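Local coordinates for protein chitinase (Jonesia denitrificans, PDB 5VG0) that probably breaks down chitin, this chain being its copper-binding lytic polysaccharide monooxygenase domain, at residues W83-D88 against L106-T111; E117-A122 against Y134-V139. All blocks are in the same frame, centred on the assembly; numbering follows the deposited sequence.

Contact 1: W83-D88 against L106-T111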
ATOM      1  N   TRP A  83      -7.882  -2.136  -8.013  1.00  7.72           N
ATOM      2  CA  TRP A  83      -7.232  -1.691  -6.790  1.00  7.90           C
ATOM      3  C   TRP A  83      -8.096  -2.214  -5.650  1.00  8.14           C
ATOM      4  O   TRP A  83      -9.280  -1.888  -5.571  1.00 10.00           O
ATOM      5  CB  TRP A  83      -7.180  -0.164  -6.740  1.00  9.00           C
ATOM      6  CG  TRP A  83      -6.624   0.492  -7.964  1.00  8.44           C
ATOM      7  CD1 TRP A  83      -7.302   0.821  -9.095  1.00  9.60           C
ATOM      8  CD2 TRP A  83      -5.277   0.898  -8.160  1.00  8.55           C
ATOM      9  NE1 TRP A  83      -6.460   1.408  -9.987  1.00 10.68           N
ATOM     10  CE2 TRP A  83      -5.203   1.473  -9.441  1.00  9.65           C
ATOM     11  CE3 TRP A  83      -4.120   0.842  -7.373  1.00  9.61           C
ATOM     12  CZ2 TRP A  83      -4.019   1.967  -9.957  1.00 11.30           C
ATOM     13  CZ3 TRP A  83      -2.952   1.346  -7.884  1.00 11.55           C
ATOM     14  CH2 TRP A  83      -2.905   1.891  -9.162  1.00 11.64           C
ATOM     15  N   GLU A  84      -7.526  -3.028  -4.782  1.00  7.66           N
ATOM     16  CA  GLU A  84      -8.254  -3.623  -3.674  1.00  7.81           C
ATOM     17  C   GLU A  84      -7.702  -3.082  -2.369  1.00  7.81           C
ATOM     18  O   GLU A  84      -6.493  -3.051  -2.168  1.00 10.50           O
ATOM     19  CB  GLU A  84      -8.120  -5.145  -3.685  1.00  8.89           C
ATOM     20  CG  GLU A  84      -8.785  -5.801  -4.884  1.00 10.37           C
ATOM     21  CD  GLU A  84      -8.520  -7.280  -4.930  1.00 11.68           C
ATOM     22  OE1 GLU A  84      -7.346  -7.664  -5.020  1.00 12.23           O
ATOM     23  OE2 GLU A  84      -9.502  -8.048  -4.851  1.00 15.68           O
ATOM     24  N   TYR A  85      -8.591  -2.667  -1.488  1.00  7.29           N
ATOM     25  CA  TYR A  85      -8.231  -2.144  -0.181  1.00  7.15           C
ATOM     26  C   TYR A  85      -8.805  -3.033   0.900  1.00  7.09           C
ATOM     27  O   TYR A  85     -10.017  -3.248   0.942  1.00  8.55           O
ATOM     28  CB  TYR A  85      -8.723  -0.711  -0.014  1.00  8.26           C
ATOM     29  CG  TYR A  85      -8.073   0.233  -0.981  1.00  8.57           C
ATOM     30  CD1 TYR A  85      -6.863   0.813  -0.685  1.00  8.84           C
ATOM     31  CD2 TYR A  85      -8.627   0.515  -2.205  1.00  8.90           C
ATOM     32  CE1 TYR A  85      -6.233   1.661  -1.556  1.00  9.65           C
ATOM     33  CE2 TYR A  85      -7.991   1.389  -3.095  1.00  9.64           C
ATOM     34  CZ  TYR A  85      -6.791   1.959  -2.758  1.00  9.50           C
ATOM     35  OH  TYR A  85      -6.123   2.815  -3.592  1.00 11.52           O
ATOM     36  N   PHE A  86      -7.928  -3.535   1.748  1.00  7.58           N
ATOM     37  CA  PHE A  86      -8.269  -4.413   2.859  1.00  7.94           C
ATOM     38  C   PHE A  86      -8.060  -3.654   4.156  1.00  7.97           C
ATOM     39  O   PHE A  86      -7.140  -2.845   4.270  1.00  9.38           O
ATOM     40  CB  PHE A  86      -7.351  -5.649   2.886  1.00  8.83           C
ATOM     41  CG  PHE A  86      -7.444  -6.531   1.680  1.00  9.15           C
ATOM     42  CD1 PHE A  86      -6.818  -6.195   0.493  1.00 10.70           C
ATOM     43  CD2 PHE A  86      -8.135  -7.727   1.750  1.00 10.85           C
ATOM     44  CE1 PHE A  86      -6.923  -7.024  -0.611  1.00 11.87           C
ATOM     45  CE2 PHE A  86      -8.229  -8.543   0.647  1.00 13.18           C
ATOM     46  CZ  PHE A  86      -7.617  -8.188  -0.531  1.00 13.18           C
ATOM     47  N   VAL A  87      -8.905  -3.910   5.144  1.00  8.04           N
ATOM     48  CA  VAL A  87      -8.718  -3.390   6.489  1.00  8.25           C
ATOM     49  C   VAL A  87      -8.498  -4.593   7.388  1.00  8.54           C
ATOM     50  O   VAL A  87      -9.364  -5.466   7.489  1.00  9.68           O
ATOM     51  CB  VAL A  87      -9.910  -2.539   6.941  1.00 10.47           C
ATOM     52  CG1 VAL A  87      -9.749  -2.118   8.397  1.00 13.50           C
ATOM     53  CG2 VAL A  87     -10.066  -1.355   5.999  1.00 12.14           C
ATOM     54  N   ASP A  88      -7.323  -4.669   7.998  1.00  8.71           N
ATOM     55  CA  ASP A  88      -6.955  -5.794   8.858  1.00  9.54           C
ATOM     56  C   ASP A  88      -7.200  -7.132   8.161  1.00 11.28           C
ATOM     57  O   ASP A  88      -7.674  -8.088   8.765  1.00 13.49           O
ATOM     58  CB  ASP A  88      -7.680  -5.720  10.194  1.00 10.61           C
ATOM     59  CG  ASP A  88      -7.497  -4.397  10.884  1.00 10.67           C
ATOM     60  OD1 ASP A  88      -6.401  -3.804  10.833  1.00 11.86           O
ATOM     61  OD2 ASP A  88      -8.481  -3.960  11.506  1.00 13.18           O
ATOM     62  N   LEU A 106      -2.755   9.297  -8.553  1.00 11.05           N
ATOM     63  CA  LEU A 106      -4.088   8.710  -8.453  1.00 11.46           C
ATOM     64  C   LEU A 106      -4.562   8.816  -7.019  1.00 10.83           C
ATOM     65  O   LEU A 106      -3.835   8.434  -6.103  1.00 12.36           O
ATOM     66  CB  LEU A 106      -4.022   7.233  -8.862  1.00 13.49           C
ATOM     67  CG  LEU A 106      -5.292   6.418  -8.761  1.00 16.28           C
ATOM     68  CD1 LEU A 106      -6.384   6.951  -9.670  1.00 18.04           C
ATOM     69  CD2 LEU A 106      -4.973   4.988  -9.111  1.00 20.41           C
ATOM     70  N   THR A 107      -5.781   9.317  -6.828  1.00  9.64           N
ATOM     71  CA  THR A 107      -6.375   9.421  -5.507  1.00  9.64           C
ATOM     72  C   THR A 107      -7.674   8.631  -5.468  1.00  9.92           C
ATOM     73  O   THR A 107      -8.519   8.776  -6.351  1.00 12.65           O
ATOM     74  CB  THR A 107      -6.584  10.886  -5.125  1.00 12.76           C
ATOM     75  OG1 THR A 107      -5.305  11.546  -5.112  1.00 15.53           O
ATOM     76  CG2 THR A 107      -7.237  11.015  -3.770  1.00 14.50           C
ATOM     77  N   HIS A 108      -7.830   7.819  -4.430  1.00  8.76           N
ATOM     78  CA  HIS A 108      -9.055   7.097  -4.141  1.00  8.91           C
ATOM     79  C   HIS A 108      -9.582   7.534  -2.786  1.00  9.36           C
ATOM     80  O   HIS A 108      -8.814   7.742  -1.856  1.00 11.78           O
ATOM     81  CB  HIS A 108      -8.774   5.610  -4.062  1.00  9.84           C
ATOM     82  CG  HIS A 108      -8.503   4.977  -5.381  1.00  9.85           C
ATOM     83  ND1 HIS A 108      -7.622   3.934  -5.531  1.00 10.65           N
ATOM     84  CD2 HIS A 108      -9.014   5.218  -6.606  1.00 11.64           C
ATOM     85  CE1 HIS A 108      -7.596   3.561  -6.791  1.00 11.69           C
ATOM     86  NE2 HIS A 108      -8.429   4.324  -7.467  1.00 12.19           N
ATOM     87  N   THR A 109     -10.889   7.632  -2.670  1.00  9.11           N
ATOM     88  CA  THR A 109     -11.527   7.957  -1.406  1.00  9.57           C
ATOM     89  C   THR A 109     -12.052   6.687  -0.761  1.00  8.86           C
ATOM     90  O   THR A 109     -12.921   6.014  -1.318  1.00 10.55           O
ATOM     91  CB  THR A 109     -12.666   8.956  -1.596  1.00 11.69           C
ATOM     92  OG1 THR A 109     -12.155  10.120  -2.246  1.00 13.85           O
ATOM     93  CG2 THR A 109     -13.285   9.343  -0.262  1.00 12.43           C
ATOM     94  N   LEU A 110     -11.529   6.372   0.414  1.00  8.87           N
ATOM     95  CA  LEU A 110     -12.035   5.275   1.226  1.00  9.13           C
ATOM     96  C   LEU A 110     -13.023   5.852   2.227  1.00  9.14           C
ATOM     97  O   LEU A 110     -12.819   6.949   2.759  1.00 10.92           O
ATOM     98  CB  LEU A 110     -10.893   4.600   1.985  1.00 10.82           C
ATOM     99  CG  LEU A 110      -9.800   3.978   1.130  1.00 14.19           C
ATOM    100  CD1 LEU A 110      -8.833   3.204   2.005  1.00 16.53           C
ATOM    101  CD2 LEU A 110     -10.355   3.094   0.040  1.00 17.99           C
ATOM    102  N   THR A 111     -14.107   5.118   2.475  1.00  8.92           N
ATOM    103  CA  THR A 111     -15.129   5.556   3.418  1.00  9.08           C
ATOM    104  C   THR A 111     -15.438   4.434   4.400  1.00  9.02           C
ATOM    105  O   THR A 111     -15.098   3.272   4.179  1.00 10.10           O
ATOM    106  CB  THR A 111     -16.449   6.007   2.738  1.00 11.26           C
ATOM    107  OG1 THR A 111     -17.161   4.875   2.245  1.00 14.07           O
ATOM    108  CG2 THR A 111     -16.195   7.013   1.648  1.00 12.52           C
TER

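Contact 2: E117-A122 against Y134-V139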
ATOM      1  N   GLU A 117      -7.088   1.694  15.857  1.00 10.73           N
ATOM      2  CA  GLU A 117      -5.848   1.358  15.168  0.60 10.92           C
ATOM      3  C   GLU A 117      -6.101   0.231  14.175  1.00  9.41           C
ATOM      4  O   GLU A 117      -6.621  -0.822  14.546  1.00 10.94           O
ATOM      5  CB  GLU A 117      -4.805   0.895  16.182  0.60 14.48           C
ATOM      6  CG  GLU A 117      -4.478   1.913  17.251  0.60 19.19           C
ATOM      7  CD  GLU A 117      -3.663   1.321  18.382  0.60 24.37           C
ATOM      8  OE1 GLU A 117      -2.756   0.510  18.099  0.60 26.65           O
ATOM      9  OE2 GLU A 117      -3.943   1.650  19.551  0.60 26.91           O
ATOM     10  N   HIS A 118      -5.703   0.444  12.922  1.00  8.79           N
ATOM     11  CA  HIS A 118      -5.891  -0.547  11.870  1.00  9.16           C
ATOM     12  C   HIS A 118      -4.737  -0.479  10.893  1.00  8.43           C
ATOM     13  O   HIS A 118      -4.013   0.511  10.821  1.00 10.22           O
ATOM     14  CB  HIS A 118      -7.203  -0.307  11.114  1.00  9.64           C
ATOM     15  CG  HIS A 118      -8.366  -0.364  12.023  1.00 10.12           C
ATOM     16  ND1 HIS A 118      -8.899  -1.560  12.446  1.00 10.95           N
ATOM     17  CD2 HIS A 118      -9.049   0.608  12.666  1.00 11.43           C
ATOM     18  CE1 HIS A 118      -9.877  -1.321  13.296  1.00 12.29           C
ATOM     19  NE2 HIS A 118      -9.981  -0.012  13.458  1.00 12.43           N
ATOM     20  N   THR A 119      -4.598  -1.540  10.125  1.00  8.54           N
ATOM     21  CA  THR A 119      -3.658  -1.568   9.013  1.00  8.89           C
ATOM     22  C   THR A 119      -4.449  -1.750   7.726  1.00  8.69           C
ATOM     23  O   THR A 119      -5.200  -2.723   7.591  1.00 10.09           O
ATOM     24  CB  THR A 119      -2.610  -2.665   9.168  1.00 11.27           C
ATOM     25  OG1 THR A 119      -1.870  -2.414  10.376  1.00 13.15           O
ATOM     26  CG2 THR A 119      -1.642  -2.674   7.996  1.00 13.37           C
ATOM     27  N   ILE A 120      -4.305  -0.808   6.812  1.00  7.82           N
ATOM     28  CA  ILE A 120      -4.909  -0.906   5.488  1.00  7.53           C
ATOM     29  C   ILE A 120      -3.887  -1.534   4.559  1.00  7.43           C
ATOM     30  O   ILE A 120      -2.742  -1.082   4.514  1.00  9.49           O
ATOM     31  CB  ILE A 120      -5.303   0.484   4.962  1.00  8.81           C
ATOM     32  CG1 ILE A 120      -6.272   1.178   5.914  1.00 12.03           C
ATOM     33  CG2 ILE A 120      -5.889   0.382   3.558  1.00 10.42           C
ATOM     34  CD1 ILE A 120      -6.548   2.607   5.572  1.00 15.10           C
ATOM     35  N   LEU A 121      -4.277  -2.568   3.820  1.00  7.61           N
ATOM     36  CA  LEU A 121      -3.460  -3.111   2.742  1.00  7.56           C
ATOM     37  C   LEU A 121      -4.084  -2.701   1.420  1.00  7.60           C
ATOM     38  O   LEU A 121      -5.265  -2.973   1.176  1.00  9.45           O
ATOM     39  CB  LEU A 121      -3.378  -4.632   2.824  1.00  9.03           C
ATOM     40  CG  LEU A 121      -2.724  -5.321   1.609  1.00 11.64           C
ATOM     41  CD1 LEU A 121      -1.250  -4.975   1.516  1.00 13.89           C
ATOM     42  CD2 LEU A 121      -2.955  -6.811   1.639  1.00 15.11           C
ATOM     43  N   ALA A 122      -3.292  -2.046   0.596  1.00  7.55           N
ATOM     44  CA  ALA A 122      -3.667  -1.712  -0.765  1.00  8.11           C
ATOM     45  C   ALA A 122      -2.950  -2.678  -1.686  1.00  7.75           C
ATOM     46  O   ALA A 122      -1.731  -2.786  -1.644  1.00 10.27           O
ATOM     47  CB  ALA A 122      -3.299  -0.271  -1.085  1.00  9.68           C
ATOM     48  N   TYR A 134       2.027  -4.235  -3.303  1.00  7.05           N
ATOM     49  CA  TYR A 134       1.502  -4.387  -1.953  1.00  7.03           C
ATOM     50  C   TYR A 134       1.956  -3.218  -1.089  1.00  6.79           C
ATOM     51  O   TYR A 134       3.152  -2.986  -0.937  1.00  8.22           O
ATOM     52  CB  TYR A 134       1.988  -5.707  -1.366  1.00  7.90           C
ATOM     53  CG  TYR A 134       1.394  -6.917  -2.057  1.00  7.80           C
ATOM     54  CD1 TYR A 134       1.943  -7.431  -3.231  1.00  8.48           C
ATOM     55  CD2 TYR A 134       0.253  -7.527  -1.552  1.00  8.65           C
ATOM     56  CE1 TYR A 134       1.364  -8.530  -3.867  1.00  8.36           C
ATOM     57  CE2 TYR A 134      -0.309  -8.622  -2.176  1.00  9.15           C
ATOM     58  CZ  TYR A 134       0.240  -9.116  -3.331  1.00  8.70           C
ATOM     59  OH  TYR A 134      -0.369 -10.207  -3.910  1.00 10.05           O
ATOM     60  N   ASN A 135       0.995  -2.519  -0.484  1.00  6.97           N
ATOM     61  CA  ASN A 135       1.272  -1.350   0.344  1.00  7.15           C
ATOM     62  C   ASN A 135       0.443  -1.398   1.619  1.00  7.46           C
ATOM     63  O   ASN A 135      -0.788  -1.316   1.551  1.00  9.08           O
ATOM     64  CB  ASN A 135       0.916  -0.040  -0.370  1.00  9.16           C
ATOM     65  CG  ASN A 135       1.952   0.398  -1.416  1.00 10.78           C
ATOM     66  OD1 ASN A 135       2.634   1.384  -1.215  1.00 12.18           O
ATOM     67  ND2 ASN A 135       2.077  -0.339  -2.497  1.00 13.26           N
ATOM     68  N   CYS A 136       1.099  -1.474   2.772  1.00  6.93           N
ATOM     69  CA  CYS A 136       0.421  -1.353   4.057  1.00  6.96           C
ATOM     70  C   CYS A 136       0.540   0.054   4.611  1.00  6.74           C
ATOM     71  O   CYS A 136       1.615   0.651   4.577  1.00  7.85           O
ATOM     72  CB  CYS A 136       1.029  -2.319   5.060  1.00  8.32           C
ATOM     73  SG  CYS A 136       0.390  -3.963   4.845  1.00  9.50           S
ATOM     74  N   MET A 137      -0.549   0.533   5.198  1.00  6.89           N
ATOM     75  CA  MET A 137      -0.620   1.835   5.852  0.77  7.17           C
ATOM     76  C   MET A 137      -1.143   1.615   7.264  1.00  8.00           C
ATOM     77  O   MET A 137      -2.243   1.086   7.448  1.00  9.67           O
ATOM     78  CB  MET A 137      -1.573   2.791   5.125  0.77  7.90           C
ATOM     79  CG  MET A 137      -1.098   3.363   3.799  0.77  8.86           C
ATOM     80  SD  MET A 137      -0.796   2.212   2.441  0.77  8.76           S
ATOM     81  CE  MET A 137      -2.443   1.576   2.204  0.77 10.84           C
ATOM     82  N   ASP A 138      -0.378   2.030   8.248  1.00  7.31           N
ATOM     83  CA  ASP A 138      -0.780   1.959   9.650  1.00  8.01           C
ATOM     84  C   ASP A 138      -1.462   3.261  10.024  1.00  7.74           C
ATOM     85  O   ASP A 138      -0.861   4.331   9.911  1.00  9.21           O
ATOM     86  CB  ASP A 138       0.434   1.699  10.532  1.00  8.66           C
ATOM     87  CG  ASP A 138       1.090   0.392  10.183  1.00 10.17           C
ATOM     88  OD1 ASP A 138       0.434  -0.655  10.353  1.00 13.90           O
ATOM     89  OD2 ASP A 138       2.245   0.412   9.729  1.00 11.21           O
ATOM     90  N   VAL A 139      -2.715   3.162  10.466  1.00  8.28           N
ATOM     91  CA  VAL A 139      -3.536   4.335  10.689  1.00  8.85           C
ATOM     92  C   VAL A 139      -4.236   4.232  12.030  1.00  8.90           C
ATOM     93  O   VAL A 139      -4.434   3.152  12.584  1.00 10.12           O
ATOM     94  CB  VAL A 139      -4.573   4.538   9.557  1.00  9.64           C
ATOM     95  CG1 VAL A 139      -3.864   4.778   8.240  1.00 11.42           C
ATOM     96  CG2 VAL A 139      -5.551   3.358   9.454  1.00 11.46           C
TER

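Contact 1: W83-D88 against L106-T111
Y85 and H108 meet through their polar atoms: Y85 OH and H108 ND1 are hydrogen-bonded at 2.7 Å. The hydroxyl reaches the imidazole at its edge, in the ring plane, and the two rings sit rim to rim with their planes 86° apart. The same hydroxyl also bonds W72 NE1, so it has two nitrogen partners. H108 CG stands anti to the carbonyl carbon, and the ring it carries turns an edge to the face of W83, planes at 69°, with H108 CE1 3.4 Å from W83 CG. Beside it on that indole face lies the methyl L106 CD2, a CH-pi contact 3.7 Å from the centre of the six-membered ring of W83. L106 and W83 approach tip to tip, and the packing is tight, with L106 CD2 3.3 Å from W83 CZ2. A second CH-pi contact puts L110 CD2 over the face of Y85, 4.0 Å from the ring centre. Q97 OE1 takes the hydrogen bond of W83 NE1, pinning the indole at its polar edge. An alanine in place of W83 would probably open a gap under L106 CD2 and the edge of H108, and leave Q97 OE1 without its indole donor. The axes of 83-87 and 106-110 come within 10.3 Å and cross at -37°, and the aromatic cluster fills part of the space between the two sheets of a beta-sandwich, the immunoglobulin-like fold of these monooxygenases.

Contact 2: E117-A122 against Y134-V139
T119 and D138 run next to each other out of the same face, as a non-hydrogen-bonded pair in the antiparallel beta hairpin made by strands 118-126 and 131-141. T119 CB lies 3.8 Å from D138 OD1. From there the side chain forks. OG1, anti to the carbonyl carbon (chi1 -61°), donates a hydrogen bond to D138 OD1 at 2.9 Å, meeting it nearly along its C-O axis. The methyl CG2, anti to the backbone N, lies 3.7 Å from D138 OD1 and also touches M137 O and C136 SG. The other carboxylate oxygen, D138 OD2, is taken by R10 in a salt bridge, so both oxygens are gripped and the group is held against turning. On the same face L121 brings its CD1 to 3.8 Å from C136 SG, the sulfur that closes the disulfide with C42; CD1 also lies at the ring edge of Y134.

The backbones are joined through the hydrogen-bonded pairs H118 with V139, I120 with M137 and A122 with N135, each with two N-H to O=C bonds. The bond from A122 N to N135 O is nearly straight, 178° at the hydrogen. The reverse face carries H118, I120, A122, N135, M137 and V139; of these, A122 and N135 touch W72 and M137 touches L70, all on strand 68-74, while N135 OD1 accepts from V4 N of the N-terminal strand. Toward the H118 end of that face, I120 and V139 cross at about a right angle, with I120 CD1 4.1 Å from V139 CG2, the methyl that also sits 3.5 Å from H118 O.

In the fold
Along the chain the two contacts come in series: contact 1 closes at strand 105-110 before contact 2 opens on strand 118-126, the next strand. Their centres are 10 Å apart. Contact 2 knits neighbours within the mixed sheet, whereas contact 1 joins that sheet, through strand 80-87, to strand 105-110 of the three-stranded one. The two meet directly because strands 80-87 and 118-126 pair: F86 N lies 2.8 Å from L121 O, a probable hydrogen bond, and Y85 packs on A122. The copper held by H1 and H78 is about 10 Å from the side chain of W83 and about 11 Å from that of N135, so both contacts belong to the sandwich that carries the metal site.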